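Local coordinates for beta chain (Acipenser persicus, PDB 6IYH), which probably binds and carries oxygen at a haem iron, as the beta subunit of the four-chain haemoglobin of the Persian sturgeon, at residues Q25-L30 against A57-H62; D82-L87 against I137-K142; D4-A9 against W129-A134. All coordinates share one frame; numbering follows the deposited sequence.

Contact 1: Q25-L30 against A57-H62; sequences QALVRL and AQVHAH. With HEM (protoporphyrin IX containing Fe), chain D.
L27 reaches across from helix 19-33 to lie between V59 and H62 of helix 57-75. Its CB leaves the backbone heading for the other helix, and with CG anti to the backbone N (chi1 -174°) the chain keeps that course. CG then comes against the CG1 methyl of V59. Beyond it L27 CD2 does most of the touching: it rests 3.6 Å from the carbonyl oxygen V59 O, 4.0 Å from V59 CG1, and 3.7 Å from H62 CD2, approaching the imidazole at its edge, in the ring plane. V28 adds a second apolar contact, its CG2 4.0 Å from V59 CG1, so that this one valine methyl is shared by two side chains of the facing helix. The helices cross steeply, their directions 119° apart and their axes 8.7 Å from each other at closest, as the B and E helices do in the globin fold; branched L27, V28 and V59 fill the space between the axes. H62 holds the position of the distal histidine. H62 NE2 is 2.7 Å from a water that lies in the ring plane and is itself bound to the haem iron at 2.1 Å, while H62 CE1 comes to 3.4 Å from the porphyrin carbon CHA. L27 CD2 thus sits by the ring carbon next to NE2, and a leucine suits the place, since its methyls would not be expected to compete for the water. F41 meets the same imidazole with its ring inclined, and V28 also packs against an apolar side chain of a different protein chain.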
# COMPACT_ATOMS: atom_id res chain seq x y z
N GLN B 25 7.95 -10.58 -20.82
CA GLN B 25 8.22 -9.11 -20.60
C GLN B 25 7.69 -8.64 -19.26
O GLN B 25 8.40 -7.88 -18.56
CB GLN B 25 7.69 -8.23 -21.68
CG GLN B 25 8.40 -8.46 -22.97
CD GLN B 25 7.84 -7.66 -24.12
OE1 GLN B 25 7.35 -6.52 -23.94
NE2 GLN B 25 8.07 -8.18 -25.34
N ALA B 26 6.47 -9.07 -18.89
CA ALA B 26 5.89 -8.70 -17.66
C ALA B 26 6.67 -9.25 -16.45
O ALA B 26 6.95 -8.46 -15.46
CB ALA B 26 4.40 -9.15 -17.57
N LEU B 27 7.06 -10.52 -16.51
CA LEU B 27 7.81 -11.06 -15.36
C LEU B 27 9.22 -10.47 -15.28
O LEU B 27 9.75 -10.28 -14.17
CB LEU B 27 7.88 -12.57 -15.47
CG LEU B 27 8.49 -13.25 -14.26
CD1 LEU B 27 7.83 -12.91 -12.98
CD2 LEU B 27 8.44 -14.79 -14.45
N VAL B 28 9.87 -10.21 -16.43
CA VAL B 28 11.15 -9.55 -16.44
C VAL B 28 11.08 -8.22 -15.70
O VAL B 28 11.94 -7.91 -14.85
CB VAL B 28 11.71 -9.34 -17.85
CG1 VAL B 28 12.94 -8.48 -17.82
CG2 VAL B 28 12.04 -10.70 -18.44
N ARG B 29 10.08 -7.43 -16.07
CA ARG B 29 9.86 -6.18 -15.41
C ARG B 29 9.61 -6.32 -13.95
O ARG B 29 10.18 -5.54 -13.18
CB ARG B 29 8.80 -5.31 -16.10
CG ARG B 29 9.27 -4.80 -17.50
CD ARG B 29 8.13 -4.10 -18.22
NE ARG B 29 8.54 -3.83 -19.58
CZ ARG B 29 9.22 -2.74 -19.94
NH1 ARG B 29 9.46 -1.75 -19.07
NH2 ARG B 29 9.62 -2.61 -21.18
N LEU B 30 8.82 -7.32 -13.52
CA LEU B 30 8.60 -7.52 -12.14
C LEU B 30 9.94 -7.70 -11.41
O LEU B 30 10.24 -7.11 -10.37
CB LEU B 30 7.67 -8.70 -11.85
CG LEU B 30 7.45 -8.96 -10.38
CD1 LEU B 30 6.56 -7.93 -9.76
CD2 LEU B 30 6.93 -10.35 -10.16
N ALA B 57 15.83 -18.44 -19.66
CA ALA B 57 14.77 -19.32 -20.21
C ALA B 57 13.68 -19.70 -19.24
O ALA B 57 12.53 -19.79 -19.63
CB ALA B 57 15.41 -20.58 -20.85
N GLN B 58 14.00 -19.89 -17.96
CA GLN B 58 13.02 -20.20 -16.96
C GLN B 58 12.15 -19.04 -16.62
O GLN B 58 10.97 -19.26 -16.38
CB GLN B 58 13.63 -20.76 -15.69
CG GLN B 58 14.22 -22.11 -16.03
CD GLN B 58 14.99 -22.68 -14.89
OE1 GLN B 58 14.40 -23.34 -14.04
NE2 GLN B 58 16.35 -22.51 -14.90
N VAL B 59 12.73 -17.85 -16.65
CA VAL B 59 11.86 -16.65 -16.49
C VAL B 59 10.84 -16.58 -17.62
O VAL B 59 9.66 -16.33 -17.42
CB VAL B 59 12.73 -15.40 -16.43
CG1 VAL B 59 11.84 -14.15 -16.37
CG2 VAL B 59 13.55 -15.44 -15.15
N HIS B 60 11.33 -16.73 -18.84
CA HIS B 60 10.44 -16.72 -19.98
C HIS B 60 9.36 -17.76 -19.85
O HIS B 60 8.15 -17.46 -20.08
CB HIS B 60 11.17 -16.93 -21.27
CG HIS B 60 12.31 -15.99 -21.48
ND1 HIS B 60 13.40 -16.35 -22.26
CD2 HIS B 60 12.63 -14.80 -20.93
CE1 HIS B 60 14.28 -15.36 -22.25
NE2 HIS B 60 13.79 -14.38 -21.50
N ALA B 61 9.71 -19.02 -19.52
CA ALA B 61 8.70 -20.03 -19.38
C ALA B 61 7.66 -19.72 -18.30
O ALA B 61 6.42 -19.95 -18.43
CB ALA B 61 9.36 -21.40 -19.12
N HIS B 62 8.14 -19.21 -17.18
CA HIS B 62 7.24 -18.88 -16.10
C HIS B 62 6.29 -17.72 -16.43
O HIS B 62 5.11 -17.74 -16.10
CB HIS B 62 7.94 -18.60 -14.75
CG HIS B 62 6.96 -18.54 -13.65
ND1 HIS B 62 6.22 -19.66 -13.30
CD2 HIS B 62 6.48 -17.50 -12.90
CE1 HIS B 62 5.33 -19.30 -12.40
NE2 HIS B 62 5.49 -18.01 -12.11
CHA HEM D . 3.61 -20.08 -9.56
CHB HEM D . 0.04 -17.49 -11.47
CHC HEM D . 1.84 -13.55 -9.27
CHD HEM D . 5.31 -16.22 -7.25
C1A HEM D . 2.47 -19.68 -10.23
C2A HEM D . 1.74 -20.55 -11.09
C3A HEM D . 0.77 -19.84 -11.64
C4A HEM D . 0.89 -18.50 -11.16
CMA HEM D . -0.28 -20.34 -12.63
CAA HEM D . 1.98 -22.03 -11.34
CBA HEM D . 1.09 -22.84 -10.40
CGA HEM D . 1.21 -24.35 -10.57
O1A HEM D . 2.26 -24.96 -10.30
O2A HEM D . 0.24 -25.01 -10.98
C1B HEM D . 0.22 -16.16 -11.04
C2B HEM D . -0.64 -15.07 -11.40
C3B HEM D . -0.08 -13.96 -10.84
C4B HEM D . 1.05 -14.41 -10.03
CMB HEM D . -1.86 -15.04 -12.34
CAB HEM D . -0.47 -12.53 -10.86
CBB HEM D . -1.32 -12.01 -11.75
C1C HEM D . 2.98 -13.87 -8.57
C2C HEM D . 3.83 -12.99 -7.80
C3C HEM D . 4.82 -13.77 -7.21
C4C HEM D . 4.52 -15.16 -7.57
CMC HEM D . 3.68 -11.51 -7.88
CAC HEM D . 6.01 -13.40 -6.41
CBC HEM D . 6.36 -12.11 -6.28
C1D HEM D . 5.13 -17.50 -7.81
C2D HEM D . 6.07 -18.57 -7.54
C3D HEM D . 5.60 -19.68 -8.13
C4D HEM D . 4.38 -19.20 -8.80
CMD HEM D . 7.31 -18.49 -6.63
CAD HEM D . 6.22 -21.07 -8.18
CBD HEM D . 7.33 -20.94 -9.26
CGD HEM D . 8.14 -22.20 -9.57
O1D HEM D . 7.77 -22.99 -10.45
O2D HEM D . 9.21 -22.37 -9.00
NA HEM D . 1.94 -18.46 -10.29
NB HEM D . 1.16 -15.74 -10.16
NC HEM D . 3.42 -15.17 -8.35
ND HEM D . 4.07 -17.87 -8.56
FE HEM D . 2.65 -16.86 -9.31
O HOH W 1 3.90 -16.29 -10.86

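Contact 2: D82-L87 against I137-K142; sequences DAFTAL and ISALSK. With HEM (protoporphyrin IX containing Fe), chain D.
The carbonyl oxygen of I137, two and three residues before the A139 and L140 that touch F84, is gripped by two donors of one residue: S141 OG at 2.8 Å from I137 O and S141 N at 2.9 Å from I137 O. They arrive from opposite faces of the carbonyl plane, the hydroxyl 37° out of it, so serine ties its own polar group back into the helix. Across the contact everything is apolar. F84, where helix 80-83 gives way to helix 85-94, sets its CB 4.0 Å from A139 CB, where a mere methyl lets the backbones come close. L140 has CG beside its backbone N (chi1 -73°), and this turns its fork to the space between the phenylalanine and the haem. L140 CD2 goes to the protein, 3.6 Å from F84 CD2 and 4.1 Å from L87 CD2; L140 CD1 goes to the porphyrin, 3.4 Å from the vinyl carbon CAB. Both methyls of L87 reach the porphyrin, L87 CD1 at 3.7 Å from the pyrrole carbon C3A, while CD2 also lies over one face of the F84 ring, toward its rim. Cutting L140 back to an alanine would probably open a gap between the F84 ring and the vinyl group, which would lose the CD2 and CD1 methyls that pack on them. The backbones nearby serve polar needs: L140 O accepts from S88 OG, and L87 O bonds H91 ND1, orienting what is probably the proximal histidine of this globin. With polar groups bonded away from the porphyrin, F84, L87 and L140 present it with hydrocarbon, and this patch is likely to disfavour water and suit the apolar macrocycle.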
# COMPACT_ATOMS: atom_id res chain seq x y z
N ASP B 82 -13.63 -17.76 -7.33
CA ASP B 82 -13.88 -19.23 -7.27
C ASP B 82 -12.83 -20.04 -8.07
O ASP B 82 -12.20 -21.00 -7.60
CB ASP B 82 -15.34 -19.59 -7.74
CG ASP B 82 -15.55 -21.13 -8.07
OD1 ASP B 82 -15.25 -21.59 -9.22
OD2 ASP B 82 -16.02 -21.90 -7.16
N ALA B 83 -12.60 -19.61 -9.30
CA ALA B 83 -11.68 -20.30 -10.18
C ALA B 83 -10.20 -20.26 -9.66
O ALA B 83 -9.41 -21.22 -9.86
CB ALA B 83 -11.79 -19.63 -11.53
N PHE B 84 -9.86 -19.18 -8.96
CA PHE B 84 -8.48 -18.98 -8.49
C PHE B 84 -8.28 -19.43 -7.04
O PHE B 84 -7.23 -19.22 -6.43
CB PHE B 84 -8.08 -17.52 -8.70
CG PHE B 84 -7.35 -17.23 -10.01
CD1 PHE B 84 -7.65 -17.89 -11.23
CD2 PHE B 84 -6.39 -16.22 -10.05
CE1 PHE B 84 -6.97 -17.55 -12.42
CE2 PHE B 84 -5.70 -15.89 -11.25
CZ PHE B 84 -5.99 -16.55 -12.42
N THR B 85 -9.27 -20.08 -6.46
CA THR B 85 -9.13 -20.56 -5.09
C THR B 85 -7.88 -21.33 -4.80
O THR B 85 -7.16 -20.98 -3.87
CB THR B 85 -10.35 -21.43 -4.65
OG1 THR B 85 -11.53 -20.65 -4.75
CG2 THR B 85 -10.17 -21.83 -3.25
N ALA B 86 -7.59 -22.39 -5.52
CA ALA B 86 -6.41 -23.16 -5.25
C ALA B 86 -5.13 -22.30 -5.47
O ALA B 86 -4.13 -22.44 -4.74
CB ALA B 86 -6.34 -24.42 -6.15
N LEU B 87 -5.14 -21.54 -6.56
CA LEU B 87 -3.97 -20.74 -6.91
C LEU B 87 -3.66 -19.69 -5.83
O LEU B 87 -2.47 -19.45 -5.50
CB LEU B 87 -4.18 -20.09 -8.32
CG LEU B 87 -2.96 -19.57 -8.98
CD1 LEU B 87 -1.88 -20.63 -9.23
CD2 LEU B 87 -3.32 -18.85 -10.28
N ILE B 137 -6.15 -9.63 -9.02
CA ILE B 137 -5.44 -9.39 -7.77
C ILE B 137 -6.28 -9.74 -6.54
O ILE B 137 -5.81 -10.37 -5.57
CB ILE B 137 -5.00 -7.94 -7.71
CG1 ILE B 137 -3.87 -7.71 -8.71
CG2 ILE B 137 -4.53 -7.55 -6.31
CD1 ILE B 137 -3.70 -6.29 -9.11
N SER B 138 -7.50 -9.30 -6.57
CA SER B 138 -8.41 -9.57 -5.49
C SER B 138 -8.58 -11.12 -5.35
O SER B 138 -8.56 -11.66 -4.22
CB SER B 138 -9.72 -8.83 -5.73
OG SER B 138 -10.65 -9.29 -4.77
N ALA B 139 -8.79 -11.82 -6.47
CA ALA B 139 -8.90 -13.29 -6.42
C ALA B 139 -7.66 -13.99 -5.84
O ALA B 139 -7.77 -14.99 -5.07
CB ALA B 139 -9.22 -13.84 -7.77
N LEU B 140 -6.45 -13.49 -6.20
CA LEU B 140 -5.23 -14.06 -5.68
C LEU B 140 -4.99 -13.75 -4.22
O LEU B 140 -4.39 -14.57 -3.56
CB LEU B 140 -4.01 -13.58 -6.50
CG LEU B 140 -3.98 -14.25 -7.86
CD1 LEU B 140 -2.91 -13.60 -8.72
CD2 LEU B 140 -3.66 -15.74 -7.70
N SER B 141 -5.45 -12.59 -3.76
CA SER B 141 -5.34 -12.15 -2.34
C SER B 141 -6.39 -12.82 -1.41
O SER B 141 -6.28 -12.83 -0.18
CB SER B 141 -5.47 -10.64 -2.30
OG SER B 141 -4.49 -10.04 -3.15
N LYS B 142 -7.40 -13.48 -1.97
CA LYS B 142 -8.59 -13.83 -1.17
C LYS B 142 -8.32 -14.90 -0.12
O LYS B 142 -8.74 -14.79 1.05
CB LYS B 142 -9.75 -14.28 -2.07
CG LYS B 142 -11.01 -14.47 -1.27
CD LYS B 142 -12.19 -14.79 -2.14
CE LYS B 142 -13.46 -14.53 -1.35
NZ LYS B 142 -14.58 -15.32 -1.93
CHA HEM D . 3.61 -20.08 -9.56
CHB HEM D . 0.04 -17.49 -11.47
CHC HEM D . 1.84 -13.55 -9.27
CHD HEM D . 5.31 -16.22 -7.25
C1A HEM D . 2.47 -19.68 -10.23
C2A HEM D . 1.74 -20.55 -11.09
C3A HEM D . 0.77 -19.84 -11.64
C4A HEM D . 0.89 -18.50 -11.16
CMA HEM D . -0.28 -20.34 -12.63
CAA HEM D . 1.98 -22.03 -11.34
CBA HEM D . 1.09 -22.84 -10.40
CGA HEM D . 1.21 -24.35 -10.57
O1A HEM D . 2.26 -24.96 -10.30
O2A HEM D . 0.24 -25.01 -10.98
C1B HEM D . 0.22 -16.16 -11.04
C2B HEM D . -0.64 -15.07 -11.40
C3B HEM D . -0.08 -13.96 -10.84
C4B HEM D . 1.05 -14.41 -10.03
CMB HEM D . -1.86 -15.04 -12.34
CAB HEM D . -0.47 -12.53 -10.86
CBB HEM D . -1.32 -12.01 -11.75
C1C HEM D . 2.98 -13.87 -8.57
C2C HEM D . 3.83 -12.99 -7.80
C3C HEM D . 4.82 -13.77 -7.21
C4C HEM D . 4.52 -15.16 -7.57
CMC HEM D . 3.68 -11.51 -7.88
CAC HEM D . 6.01 -13.40 -6.41
CBC HEM D . 6.36 -12.11 -6.28
C1D HEM D . 5.13 -17.50 -7.81
C2D HEM D . 6.07 -18.57 -7.54
C3D HEM D . 5.60 -19.68 -8.13
C4D HEM D . 4.38 -19.20 -8.80
CMD HEM D . 7.31 -18.49 -6.63
CAD HEM D . 6.22 -21.07 -8.18
CBD HEM D . 7.33 -20.94 -9.26
CGD HEM D . 8.14 -22.20 -9.57
O1D HEM D . 7.77 -22.99 -10.45
O2D HEM D . 9.21 -22.37 -9.00
NA HEM D . 1.94 -18.46 -10.29
NB HEM D . 1.16 -15.74 -10.16
NC HEM D . 3.42 -15.17 -8.35
ND HEM D . 4.07 -17.87 -8.56
FE HEM D . 2.65 -16.86 -9.31
O HOH W 1 3.90 -16.29 -10.86

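Contact 3: D4-A9 against W129-A134; sequences DSERFA and WQKMIA
E6 and K131 meet because their torsions aim two long chains at one point: E6 carries CG beside its backbone N (chi1 -75°) and K131 has CG anti to its own (chi1 177°), each then running out extended until the side chains cross at about a right angle. The ammonium donates to the carboxylate in a salt bridge of 2.8 Å from K131 NZ to E6 OE1, meeting that oxygen on its syn side, 28° out of the carboxylate plane. A water spans the pair, giving a bond to E6 OE2 at 2.8 Å and taking a weak one from K131 NZ. Neither charge relies on the other alone, for E6 OE1 also accepts from T3 N, and K131 NZ also donates to E1 O and lies against W2 in a cation-pi contact. The first residues of the chain are thus drawn into the same polar network around the salt bridge, for which long, flexible charged residues are well suited. At the other end of the contact the indole of W129 points its N-H edge at A9 O, a weak hydrogen bond of 3.5 Å from W129 NE1. Small A9 sits against V125 and A128 of helix 123-142. The contact joins helix 4-14 to helix 123-142, the A and H helices of the globin fold, and W129 continues inward between them to I10, L13 and W14, and to I74 of helix 57-75.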
# COMPACT_ATOMS: atom_id res chain seq x y z
N ASP B 4 -20.76 -4.84 -21.65
CA ASP B 4 -20.42 -5.45 -22.94
C ASP B 4 -19.20 -4.80 -23.55
O ASP B 4 -18.36 -5.48 -24.12
CB ASP B 4 -21.57 -5.32 -23.94
CG ASP B 4 -22.71 -6.20 -23.63
OD1 ASP B 4 -22.61 -7.16 -22.85
OD2 ASP B 4 -23.76 -5.93 -24.24
N SER B 5 -19.13 -3.49 -23.45
CA SER B 5 -17.97 -2.79 -23.94
C SER B 5 -16.66 -3.29 -23.26
O SER B 5 -15.59 -3.39 -23.93
CB SER B 5 -18.12 -1.34 -23.71
OG SER B 5 -16.99 -0.73 -24.22
N GLU B 6 -16.73 -3.51 -21.95
CA GLU B 6 -15.54 -4.00 -21.19
C GLU B 6 -15.17 -5.38 -21.65
O GLU B 6 -13.97 -5.65 -21.93
CB GLU B 6 -15.79 -4.03 -19.69
CG GLU B 6 -15.77 -2.65 -19.05
CD GLU B 6 -16.36 -2.65 -17.64
OE1 GLU B 6 -17.01 -3.59 -17.20
OE2 GLU B 6 -16.17 -1.67 -16.98
N ARG B 7 -16.16 -6.25 -21.77
CA ARG B 7 -15.94 -7.61 -22.22
C ARG B 7 -15.25 -7.68 -23.56
O ARG B 7 -14.34 -8.47 -23.77
CB ARG B 7 -17.25 -8.36 -22.38
CG ARG B 7 -17.75 -9.00 -21.14
CD ARG B 7 -19.00 -9.78 -21.43
NE ARG B 7 -19.73 -9.96 -20.18
CZ ARG B 7 -19.48 -10.89 -19.28
NH1 ARG B 7 -18.54 -11.80 -19.48
NH2 ARG B 7 -20.23 -10.95 -18.18
N PHE B 8 -15.70 -6.79 -24.45
CA PHE B 8 -15.17 -6.67 -25.77
C PHE B 8 -13.75 -6.15 -25.80
O PHE B 8 -12.93 -6.68 -26.54
CB PHE B 8 -16.02 -5.68 -26.56
CG PHE B 8 -15.57 -5.50 -27.97
CD1 PHE B 8 -15.83 -6.46 -28.92
CD2 PHE B 8 -14.86 -4.38 -28.34
CE1 PHE B 8 -15.43 -6.27 -30.21
CE2 PHE B 8 -14.44 -4.18 -29.63
CZ PHE B 8 -14.74 -5.12 -30.56
N ALA B 9 -13.47 -5.11 -25.03
CA ALA B 9 -12.12 -4.55 -24.88
C ALA B 9 -11.13 -5.63 -24.41
O ALA B 9 -10.02 -5.68 -24.94
CB ALA B 9 -12.13 -3.35 -23.91
N TRP B 129 -8.92 -3.26 -18.85
CA TRP B 129 -7.80 -4.11 -18.42
C TRP B 129 -7.39 -3.86 -16.94
O TRP B 129 -7.10 -4.81 -16.24
CB TRP B 129 -6.60 -4.01 -19.36
CG TRP B 129 -6.84 -4.89 -20.51
CD1 TRP B 129 -7.45 -4.58 -21.67
CD2 TRP B 129 -6.60 -6.28 -20.54
NE1 TRP B 129 -7.59 -5.72 -22.48
CE2 TRP B 129 -7.10 -6.77 -21.77
CE3 TRP B 129 -6.06 -7.18 -19.61
CZ2 TRP B 129 -6.99 -8.10 -22.14
CZ3 TRP B 129 -5.97 -8.55 -19.97
CH2 TRP B 129 -6.42 -8.98 -21.23
N GLN B 130 -7.42 -2.63 -16.50
CA GLN B 130 -7.16 -2.37 -15.07
C GLN B 130 -8.21 -3.02 -14.18
O GLN B 130 -7.91 -3.61 -13.16
CB GLN B 130 -7.07 -0.91 -14.85
CG GLN B 130 -6.79 -0.52 -13.41
CD GLN B 130 -5.43 -1.01 -12.97
OE1 GLN B 130 -4.49 -1.10 -13.76
NE2 GLN B 130 -5.35 -1.40 -11.68
N LYS B 131 -9.48 -3.02 -14.63
CA LYS B 131 -10.51 -3.66 -13.90
C LYS B 131 -10.27 -5.15 -13.88
O LYS B 131 -10.40 -5.81 -12.84
CB LYS B 131 -11.89 -3.28 -14.51
CG LYS B 131 -13.06 -3.99 -13.84
CD LYS B 131 -14.35 -3.55 -14.48
CE LYS B 131 -15.47 -4.42 -13.98
NZ LYS B 131 -16.76 -3.80 -14.43
N MET B 132 -9.89 -5.74 -15.01
CA MET B 132 -9.58 -7.14 -15.05
C MET B 132 -8.40 -7.47 -14.14
O MET B 132 -8.40 -8.47 -13.41
CB MET B 132 -9.23 -7.63 -16.48
CG MET B 132 -9.00 -9.12 -16.66
SD MET B 132 -10.58 -10.06 -16.48
CE MET B 132 -10.03 -11.46 -15.61
N ILE B 133 -7.36 -6.67 -14.24
CA ILE B 133 -6.20 -6.88 -13.32
C ILE B 133 -6.63 -6.84 -11.82
O ILE B 133 -6.18 -7.64 -11.04
CB ILE B 133 -5.09 -5.89 -13.71
CG1 ILE B 133 -4.43 -6.35 -14.97
CG2 ILE B 133 -4.04 -5.68 -12.59
CD1 ILE B 133 -3.72 -5.27 -15.73
N ALA B 134 -7.39 -5.82 -11.44
CA ALA B 134 -7.91 -5.68 -10.08
C ALA B 134 -8.71 -6.89 -9.64
O ALA B 134 -8.58 -7.36 -8.53
CB ALA B 134 -8.67 -4.38 -9.98
O HOH W 2 -17.60 -0.62 -14.76

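Overall arrangement
Contacts 1 and 2 lie on opposite sides of the chain's centre, their own centres 21 Å apart, yet both touch the haem: 25-30 with 57-62 on the side of the iron-bound water, and 82-87 with 137-142 among the helices that hold the other side. Along the chain contact 1 closes before contact 2 opens, and it is nested inside the loop that contact 3 closes between the first and last helices. Contacts 2 and 3 interlock in sequence and share helix 123-142, with centres 18 Å apart. One C-terminal helix therefore lines the haem pocket and also binds the N-terminal helix, completing the all-helical globin fold.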